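Long-range contacts in SalCYP truncation (Salinispora tropica, PDB 7ABB), which is a cytochrome P450-family protein that binds heme c in a pocket of its predominantly helical fold: residues Tyr49-Cys53 / Asn330-Ala334; Leu276-Ser280 / Ala310-Pro314. The contacts are given in a common frame with arbitrary orientation. Residues are numbered along the deposited sequence.

Contact 1: Tyr49-Cys53 / Asn330-Ala334. With HEC (heme c), chain B.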
ATOM      1  N   TYR A  49     -18.429  -3.786  -4.633  1.00 18.87           N
ATOM      2  CA  TYR A  49     -17.818  -2.469  -4.741  1.00 18.03           C
ATOM      3  C   TYR A  49     -18.676  -1.432  -4.037  1.00 19.14           C
ATOM      4  O   TYR A  49     -18.170  -0.667  -3.210  1.00 18.10           O
ATOM      5  CB  TYR A  49     -17.640  -2.105  -6.208  1.00 17.96           C
ATOM      6  CG  TYR A  49     -17.102  -0.736  -6.457  1.00 18.82           C
ATOM      7  CD1 TYR A  49     -15.739  -0.511  -6.492  1.00 16.66           C
ATOM      8  CD2 TYR A  49     -17.950   0.340  -6.688  1.00 17.50           C
ATOM      9  CE1 TYR A  49     -15.214   0.766  -6.735  1.00 18.92           C
ATOM     10  CE2 TYR A  49     -17.442   1.614  -6.942  1.00 18.16           C
ATOM     11  CZ  TYR A  49     -16.081   1.824  -6.970  1.00 17.56           C
ATOM     12  OH  TYR A  49     -15.592   3.081  -7.226  1.00 21.70           O
ATOM     13  N   GLU A  50     -19.972  -1.384  -4.364  1.00 18.72           N
ATOM     14  CA  GLU A  50     -20.800  -0.321  -3.781  1.00 20.72           C
ATOM     15  C   GLU A  50     -20.902  -0.485  -2.267  1.00 23.03           C
ATOM     16  O   GLU A  50     -20.879   0.519  -1.523  1.00 20.28           O
ATOM     17  CB  GLU A  50     -22.176  -0.268  -4.445  1.00 23.49           C
ATOM     18  CG  GLU A  50     -23.062  -1.445  -4.164  1.00 30.63           C
ATOM     19  CD  GLU A  50     -24.481  -1.277  -4.732  1.00 44.16           C
ATOM     20  OE1 GLU A  50     -25.079  -0.190  -4.570  1.00 47.32           O
ATOM     21  OE2 GLU A  50     -25.002  -2.229  -5.340  1.00 39.85           O
ATOM     22  N   GLY A  51     -20.962  -1.729  -1.781  1.00 18.75           N
ATOM     23  CA  GLY A  51     -21.088  -1.946  -0.345  1.00 20.92           C
ATOM     24  C   GLY A  51     -19.808  -1.611   0.394  1.00 17.30           C
ATOM     25  O   GLY A  51     -19.819  -0.998   1.471  1.00 19.14           O
ATOM     26  N   ILE A  52     -18.682  -2.002  -0.168  1.00 16.00           N
ATOM     27  CA  ILE A  52     -17.411  -1.670   0.461  1.00 16.61           C
ATOM     28  C   ILE A  52     -17.158  -0.168   0.434  1.00 19.43           C
ATOM     29  O   ILE A  52     -16.708   0.422   1.439  1.00 18.28           O
ATOM     30  CB  ILE A  52     -16.312  -2.464  -0.244  1.00 15.78           C
ATOM     31  CG1 ILE A  52     -16.431  -3.924   0.189  1.00 17.31           C
ATOM     32  CG2 ILE A  52     -14.949  -1.889   0.078  1.00 15.81           C
ATOM     33  CD1 ILE A  52     -15.615  -4.883  -0.629  1.00 18.00           C
ATOM     34  N   CYS A  53     -17.408   0.484  -0.703  1.00 17.29           N
ATOM     35  CA  CYS A  53     -17.247   1.939  -0.762  1.00 18.96           C
ATOM     36  C   CYS A  53     -18.104   2.619   0.299  1.00 19.90           C
ATOM     37  O   CYS A  53     -17.631   3.519   1.018  1.00 21.45           O
ATOM     38  CB  CYS A  53     -17.639   2.471  -2.136  1.00 18.27           C
ATOM     39  SG  CYS A  53     -16.400   2.215  -3.382  1.00 23.23           S
ATOM     40  N   ASN A 330     -12.528   2.721 -14.678  1.00 22.12           N
ATOM     41  CA  ASN A 330     -11.672   2.128 -13.657  1.00 20.59           C
ATOM     42  C   ASN A 330     -11.724   2.961 -12.384  1.00 21.93           C
ATOM     43  O   ASN A 330     -10.713   3.536 -11.942  1.00 21.13           O
ATOM     44  CB  ASN A 330     -10.237   1.980 -14.151  1.00 18.92           C
ATOM     45  CG  ASN A 330      -9.403   1.184 -13.200  1.00 22.78           C
ATOM     46  OD1 ASN A 330      -9.925   0.576 -12.265  1.00 20.68           O
ATOM     47  ND2 ASN A 330      -8.080   1.187 -13.413  1.00 22.17           N
ATOM     48  N   PRO A 331     -12.863   3.006 -11.749  1.00 19.06           N
ATOM     49  CA  PRO A 331     -13.021   3.723 -10.480  1.00 18.71           C
ATOM     50  C   PRO A 331     -12.559   2.886  -9.290  1.00 18.89           C
ATOM     51  O   PRO A 331     -13.246   2.774  -8.276  1.00 19.72           O
ATOM     52  CB  PRO A 331     -14.527   3.992 -10.441  1.00 20.51           C
ATOM     53  CG  PRO A 331     -15.070   2.745 -11.040  1.00 21.96           C
ATOM     54  CD  PRO A 331     -14.156   2.441 -12.199  1.00 20.22           C
ATOM     55  N   HIS A 332     -11.367   2.305  -9.406  1.00 17.52           N
ATOM     56  CA  HIS A 332     -10.912   1.381  -8.382  1.00 14.86           C
ATOM     57  C   HIS A 332     -10.667   2.134  -7.069  1.00 16.20           C
ATOM     58  O   HIS A 332     -10.492   3.357  -7.034  1.00 18.81           O
ATOM     59  CB  HIS A 332      -9.640   0.670  -8.833  1.00 16.91           C
ATOM     60  CG  HIS A 332      -8.439   1.557  -8.862  1.00 18.13           C
ATOM     61  ND1 HIS A 332      -7.793   1.942  -7.706  1.00 18.73           N
ATOM     62  CD2 HIS A 332      -7.809   2.193  -9.879  1.00 18.84           C
ATOM     63  CE1 HIS A 332      -6.790   2.744  -8.016  1.00 20.35           C
ATOM     64  NE2 HIS A 332      -6.781   2.920  -9.324  1.00 19.43           N
ATOM     65  N   ILE A 333     -10.657   1.370  -5.980  1.00 20.86           N
ATOM     66  CA  ILE A 333     -10.325   1.902  -4.655  1.00 19.49           C
ATOM     67  C   ILE A 333      -9.113   1.171  -4.075  1.00 20.65           C
ATOM     68  O   ILE A 333      -9.122   0.726  -2.923  1.00 19.09           O
ATOM     69  CB  ILE A 333     -11.530   1.838  -3.696  1.00 20.98           C
ATOM     70  CG1 ILE A 333     -12.147   0.429  -3.624  1.00 20.54           C
ATOM     71  CG2 ILE A 333     -12.586   2.819  -4.138  1.00 23.71           C
ATOM     72  CD1 ILE A 333     -13.026   0.228  -2.416  1.00 24.67           C
ATOM     73  N   ALA A 334      -8.046   1.051  -4.868  1.00 18.24           N
ATOM     74  CA  ALA A 334      -6.820   0.438  -4.388  1.00 17.82           C
ATOM     75  C   ALA A 334      -6.276   1.140  -3.170  1.00 18.19           C
ATOM     76  O   ALA A 334      -5.512   0.538  -2.404  1.00 17.20           O
ATOM     77  CB  ALA A 334      -5.764   0.462  -5.481  1.00 18.33           C
TER
HETATM   78 FE   HEC B 501      -1.403   3.787   2.254  1.00 17.53          FE
HETATM   79  CHA HEC B 501      -3.986   4.226   4.486  1.00 17.86           C
HETATM   80  CHB HEC B 501      -3.297   1.445   0.624  1.00 15.28           C
HETATM   81  CHC HEC B 501       1.143   3.363  -0.004  1.00 16.76           C
HETATM   82  CHD HEC B 501       0.604   5.836   4.090  1.00 18.73           C
HETATM   83  NA  HEC B 501      -3.239   2.996   2.517  1.00 17.11           N
HETATM   84  C1A HEC B 501      -4.195   3.336   3.475  1.00 17.29           C
HETATM   85  C2A HEC B 501      -5.431   2.609   3.272  1.00 18.43           C
HETATM   86  C3A HEC B 501      -5.219   1.849   2.182  1.00 18.94           C
HETATM   87  C4A HEC B 501      -3.874   2.073   1.710  1.00 15.59           C
HETATM   88  CMA HEC B 501      -6.189   0.854   1.521  1.00 17.97           C
HETATM   89  CAA HEC B 501      -6.748   2.731   4.118  1.00 17.31           C
HETATM   90  CBA HEC B 501      -6.800   1.795   5.320  1.00 21.19           C
HETATM   91  CGA HEC B 501      -8.131   1.952   6.035  1.00 19.03           C
HETATM   92  O1A HEC B 501      -8.235   1.318   7.110  1.00 23.43           O
HETATM   93  O2A HEC B 501      -9.014   2.683   5.514  1.00 19.20           O
HETATM   94  NB  HEC B 501      -1.105   2.594   0.666  1.00 15.88           N
HETATM   95  C1B HEC B 501      -2.029   1.724   0.117  1.00 17.42           C
HETATM   96  C2B HEC B 501      -1.452   1.180  -1.075  1.00 17.41           C
HETATM   97  C3B HEC B 501      -0.239   1.731  -1.259  1.00 16.58           C
HETATM   98  C4B HEC B 501       0.012   2.604  -0.165  1.00 16.64           C
HETATM   99  CMB HEC B 501      -2.228   0.170  -1.944  1.00 18.92           C
HETATM  100  CAB HEC B 501       0.835   1.547  -2.301  1.00 18.96           C
HETATM  101  CBB HEC B 501       0.428   0.862  -3.565  1.00 24.71           C
HETATM  102  NC  HEC B 501       0.517   4.453   2.108  1.00 17.62           N
HETATM  103  C1C HEC B 501       1.358   4.225   1.043  1.00 17.17           C
HETATM  104  C2C HEC B 501       2.546   5.021   1.206  1.00 16.81           C
HETATM  105  C3C HEC B 501       2.419   5.734   2.348  1.00 17.12           C
HETATM  106  C4C HEC B 501       1.149   5.360   2.926  1.00 17.12           C
HETATM  107  CMC HEC B 501       3.700   5.035   0.203  1.00 16.62           C
HETATM  108  CAC HEC B 501       3.378   6.717   3.040  1.00 20.95           C
HETATM  109  CBC HEC B 501       4.492   7.381   2.231  1.00 42.76           C
HETATM  110  ND  HEC B 501      -1.647   4.796   3.960  1.00 16.02           N
HETATM  111  C1D HEC B 501      -0.657   5.595   4.532  1.00 18.87           C
HETATM  112  C2D HEC B 501      -1.199   6.185   5.716  1.00 19.32           C
HETATM  113  C3D HEC B 501      -2.600   5.708   5.867  1.00 20.45           C
HETATM  114  C4D HEC B 501      -2.808   4.860   4.713  1.00 18.52           C
HETATM  115  CMD HEC B 501      -0.441   7.126   6.661  1.00 20.45           C
HETATM  116  CAD HEC B 501      -3.606   6.045   6.982  1.00 20.74           C
HETATM  117  CBD HEC B 501      -4.414   7.235   6.523  1.00 18.15           C
HETATM  118  CGD HEC B 501      -5.495   7.551   7.539  1.00 23.69           C
HETATM  119  O1D HEC B 501      -6.070   8.659   7.478  1.00 21.43           O
HETATM  120  O2D HEC B 501      -5.756   6.680   8.393  1.00 24.00           O
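The loop Asn-330 to Ala-334 passes beside the start of the short helix 49-56 on its way to the heme. It begins at Asn-330, whose side chain faces helix 268-278 and not the Tyr-49 to Cys-53 segment. Next, Pro-331 forms the centre of an inverse gamma turn, with a weak bond from His-332 N to Asn-330 O; proline, with its restricted phi, suits such a turn. Its carbonyl accepts the one hydrogen bond of the contact, from Tyr-49 OH to Pro-331 O at 2.6 Å, and the acceptor lies at the edge of the phenol, near its plane. A tyrosine with a t rotamer is long enough to carry a donor from the helix to this loop carbonyl, while its ring end meets the proline ring, Tyr-49 CZ to Pro-331 CG 4.3 Å. His-332 turns away from the helix. Its ND1 accepts Ala-334 N at 3.0 Å and its NE2 bonds to Glu-273, so both ring nitrogens are used. Ile-333 points back and supplies most of the apolar contacts: beta-branched, it meets three helix residues, Ile-333 CG2 lying 3.9 Å from Cys-53 SG and 4.2 Å from Tyr-49 CE1, and CD1 3.8 Å from Ile-52 CG2. Ala-334 comes last; its backbone O lies 3.3 Å from CMB of heme c. From here the chain enters the P450 signature, Phe-Gly-x-Gly-x-His-x-Cys, before helix 345-362. One short hydrogen bond to a main-chain carbonyl and an apolar patch around Ile-333 thus join helix 49-56 to the approach to the heme-binding loop.

Contact 2: Leu276-Ser280 / Ala310-Pro314; sequences LRVNS and ANYDP
This is a buried, largely polar contact between the end of a helix and a turn: the last residues of helix 268-278 and the loop after them meet the segment that follows helix 307-310. Leu-276 to Val-278 are helical, the backbone departs from helical angles at Asn-279, and Ser-280 has polyproline-like angles (-66/141). In the other segment, Ala-310 to Asp-313 form a type I turn, with Asn-311 at -84/-1, Tyr-312 at -117/13 and a weak closing bond, Asp-313 N to Ala-310 O, of 3.4 Å. The CA atoms approach closest at Arg-277 and Asn-311, 5.7 Å apart. Arg-277 leaves the helix with chi1 and chi2 both t and chi3 p, so that NH1 donates to Asn-311 O at 2.9 Å. A long side chain with several donors suits this place, because NH1 can reach the loop, where it also bonds to Pro-320 O, while NE pairs with Glu-274. Tyr-312 (chi1 m) donates from OH to Val-278 O at 2.7 Å, using a carbonyl at the helix end, while Arg-277 CZ stands 5.4 Å from its ring centroid, at most a weak cation-pi attraction. Asn-311 (chi1 m) suits its place because its amide faces two ways: ND2 donates to Ser-280 OG at 3.0 Å and OD1 bonds to Ile-333 N. Ser-280 is small enough to fold back, its OG giving a hydrogen bond to Leu-276 O at 2.7 Å. Leu-276 itself lines the heme c pocket. Glu-274 and Arg-277, about one turn apart and salt-bridged, fit the Glu-x-x-Arg motif of the K helix of cytochromes P450.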
ATOM      1  N   LEU A 276      -2.876  -1.307 -10.108  1.00 17.60           N
ATOM      2  CA  LEU A 276      -3.323  -1.064  -8.738  1.00 17.66           C
ATOM      3  C   LEU A 276      -4.649  -1.766  -8.457  1.00 16.85           C
ATOM      4  O   LEU A 276      -4.841  -2.388  -7.394  1.00 18.17           O
ATOM      5  CB  LEU A 276      -3.427   0.442  -8.479  1.00 18.27           C
ATOM      6  CG  LEU A 276      -2.102   1.187  -8.322  1.00 18.37           C
ATOM      7  CD1 LEU A 276      -2.316   2.698  -8.441  1.00 19.57           C
ATOM      8  CD2 LEU A 276      -1.492   0.808  -6.980  1.00 18.40           C
ATOM      9  N   ARG A 277      -5.595  -1.675  -9.399  1.00 17.59           N
ATOM     10  CA  ARG A 277      -6.857  -2.399  -9.264  1.00 16.51           C
ATOM     11  C   ARG A 277      -6.614  -3.895  -9.144  1.00 17.00           C
ATOM     12  O   ARG A 277      -7.077  -4.539  -8.200  1.00 18.97           O
ATOM     13  CB  ARG A 277      -7.752  -2.105 -10.465  1.00 17.95           C
ATOM     14  CG  ARG A 277      -9.099  -2.798 -10.361  1.00 20.19           C
ATOM     15  CD  ARG A 277      -9.967  -2.740 -11.629  1.00 20.76           C
ATOM     16  NE  ARG A 277      -9.427  -3.545 -12.740  1.00 21.27           N
ATOM     17  CZ  ARG A 277      -9.629  -4.850 -12.883  1.00 20.31           C
ATOM     18  NH1 ARG A 277     -10.328  -5.521 -11.988  1.00 21.20           N
ATOM     19  NH2 ARG A 277      -9.088  -5.496 -13.929  1.00 23.15           N
ATOM     20  N   VAL A 278      -5.891  -4.467 -10.115  1.00 19.58           N
ATOM     21  CA  VAL A 278      -5.804  -5.916 -10.254  1.00 22.14           C
ATOM     22  C   VAL A 278      -5.048  -6.547  -9.088  1.00 18.22           C
ATOM     23  O   VAL A 278      -5.355  -7.668  -8.662  1.00 20.92           O
ATOM     24  CB  VAL A 278      -5.132  -6.224 -11.607  1.00 27.19           C
ATOM     25  CG1 VAL A 278      -4.467  -7.605 -11.624  1.00 41.70           C
ATOM     26  CG2 VAL A 278      -6.167  -6.057 -12.701  1.00 25.43           C
ATOM     27  N   ASN A 279      -4.025  -5.852  -8.573  1.00 16.40           N
ATOM     28  CA  ASN A 279      -3.139  -6.419  -7.562  1.00 16.22           C
ATOM     29  C   ASN A 279      -3.508  -5.980  -6.133  1.00 16.61           C
ATOM     30  O   ASN A 279      -2.713  -6.203  -5.201  1.00 18.43           O
ATOM     31  CB  ASN A 279      -1.701  -6.073  -7.924  1.00 16.52           C
ATOM     32  CG  ASN A 279      -1.285  -6.783  -9.166  1.00 19.89           C
ATOM     33  OD1 ASN A 279      -1.594  -7.966  -9.306  1.00 21.78           O
ATOM     34  ND2 ASN A 279      -0.597  -6.097 -10.085  1.00 20.53           N
ATOM     35  N   SER A 280      -4.700  -5.436  -5.934  1.00 17.44           N
ATOM     36  CA  SER A 280      -5.153  -5.087  -4.603  1.00 16.02           C
ATOM     37  C   SER A 280      -5.348  -6.311  -3.716  1.00 19.39           C
ATOM     38  O   SER A 280      -5.879  -7.346  -4.149  1.00 19.63           O
ATOM     39  CB  SER A 280      -6.472  -4.314  -4.694  1.00 18.73           C
ATOM     40  OG  SER A 280      -6.254  -3.023  -5.204  1.00 19.94           O
ATOM     41  N   ALA A 310     -13.783  -5.662  -3.802  1.00 16.07           N
ATOM     42  CA  ALA A 310     -14.303  -4.402  -4.327  1.00 18.72           C
ATOM     43  C   ALA A 310     -13.829  -4.169  -5.754  1.00 19.11           C
ATOM     44  O   ALA A 310     -14.612  -3.823  -6.643  1.00 19.32           O
ATOM     45  CB  ALA A 310     -13.883  -3.233  -3.419  1.00 19.20           C
ATOM     46  N   ASN A 311     -12.526  -4.375  -5.997  1.00 17.21           N
ATOM     47  CA  ASN A 311     -11.928  -4.003  -7.275  1.00 16.26           C
ATOM     48  C   ASN A 311     -12.113  -5.062  -8.346  1.00 19.28           C
ATOM     49  O   ASN A 311     -11.659  -4.870  -9.488  1.00 19.49           O
ATOM     50  CB  ASN A 311     -10.435  -3.707  -7.077  1.00 16.46           C
ATOM     51  CG  ASN A 311     -10.193  -2.332  -6.480  1.00 17.72           C
ATOM     52  OD1 ASN A 311     -11.066  -1.468  -6.501  1.00 17.67           O
ATOM     53  ND2 ASN A 311      -8.977  -2.095  -5.977  1.00 20.02           N
ATOM     54  N   TYR A 312     -12.758  -6.188  -8.008  1.00 18.62           N
ATOM     55  CA  TYR A 312     -13.115  -7.229  -8.956  1.00 18.68           C
ATOM     56  C   TYR A 312     -14.620  -7.428  -9.085  1.00 18.18           C
ATOM     57  O   TYR A 312     -15.051  -8.422  -9.665  1.00 21.19           O
ATOM     58  CB  TYR A 312     -12.465  -8.557  -8.555  1.00 20.13           C
ATOM     59  CG  TYR A 312     -11.006  -8.698  -8.925  1.00 20.85           C
ATOM     60  CD1 TYR A 312     -10.030  -7.876  -8.358  1.00 19.09           C
ATOM     61  CD2 TYR A 312     -10.612  -9.679  -9.805  1.00 22.73           C
ATOM     62  CE1 TYR A 312      -8.685  -8.043  -8.710  1.00 19.26           C
ATOM     63  CE2 TYR A 312      -9.284  -9.849 -10.152  1.00 20.91           C
ATOM     64  CZ  TYR A 312      -8.340  -9.007  -9.585  1.00 19.96           C
ATOM     65  OH  TYR A 312      -7.037  -9.244  -9.979  1.00 21.42           O
ATOM     66  N   ASP A 313     -15.428  -6.525  -8.564  1.00 19.24           N
ATOM     67  CA  ASP A 313     -16.889  -6.700  -8.657  1.00 19.25           C
ATOM     68  C   ASP A 313     -17.332  -6.585 -10.109  1.00 20.32           C
ATOM     69  O   ASP A 313     -17.180  -5.513 -10.701  1.00 22.04           O
ATOM     70  CB  ASP A 313     -17.558  -5.627  -7.811  1.00 19.94           C
ATOM     71  CG  ASP A 313     -19.067  -5.798  -7.702  1.00 19.80           C
ATOM     72  OD1 ASP A 313     -19.634  -6.579  -8.464  1.00 21.36           O
ATOM     73  OD2 ASP A 313     -19.676  -5.140  -6.820  1.00 20.96           O
ATOM     74  N   PRO A 314     -17.851  -7.647 -10.730  1.00 21.18           N
ATOM     75  CA  PRO A 314     -18.209  -7.560 -12.153  1.00 21.94           C
ATOM     76  C   PRO A 314     -19.364  -6.621 -12.430  1.00 24.73           C
ATOM     77  O   PRO A 314     -19.582  -6.267 -13.592  1.00 28.22           O
ATOM     78  CB  PRO A 314     -18.541  -9.011 -12.517  1.00 25.73           C
ATOM     79  CG  PRO A 314     -19.016  -9.624 -11.201  1.00 27.72           C
ATOM     80  CD  PRO A 314     -18.184  -8.953 -10.139  1.00 24.15           C
TER

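The two contacts lie on the same side of the chain's centre, their own centres 8 Å apart, and they touch. In chain order the segments run 49-53, 276-280, 310-314, 330-334, so contact 2 falls wholly between the two halves of contact 1. Two probable hydrogen bonds join them: Tyr-49 N to Asp-313 OD2 and Ile-333 N to Asn-311 OD1, each 2.9 Å. The 310-314 turn therefore bonds to helix 49-56, to the end of helix 268-278 and to the 330-334 loop. Together the contacts tie an early helix to later parts of the chain, from which Leu-276 and Ala-334, one from each contact, reach the heme c pocket.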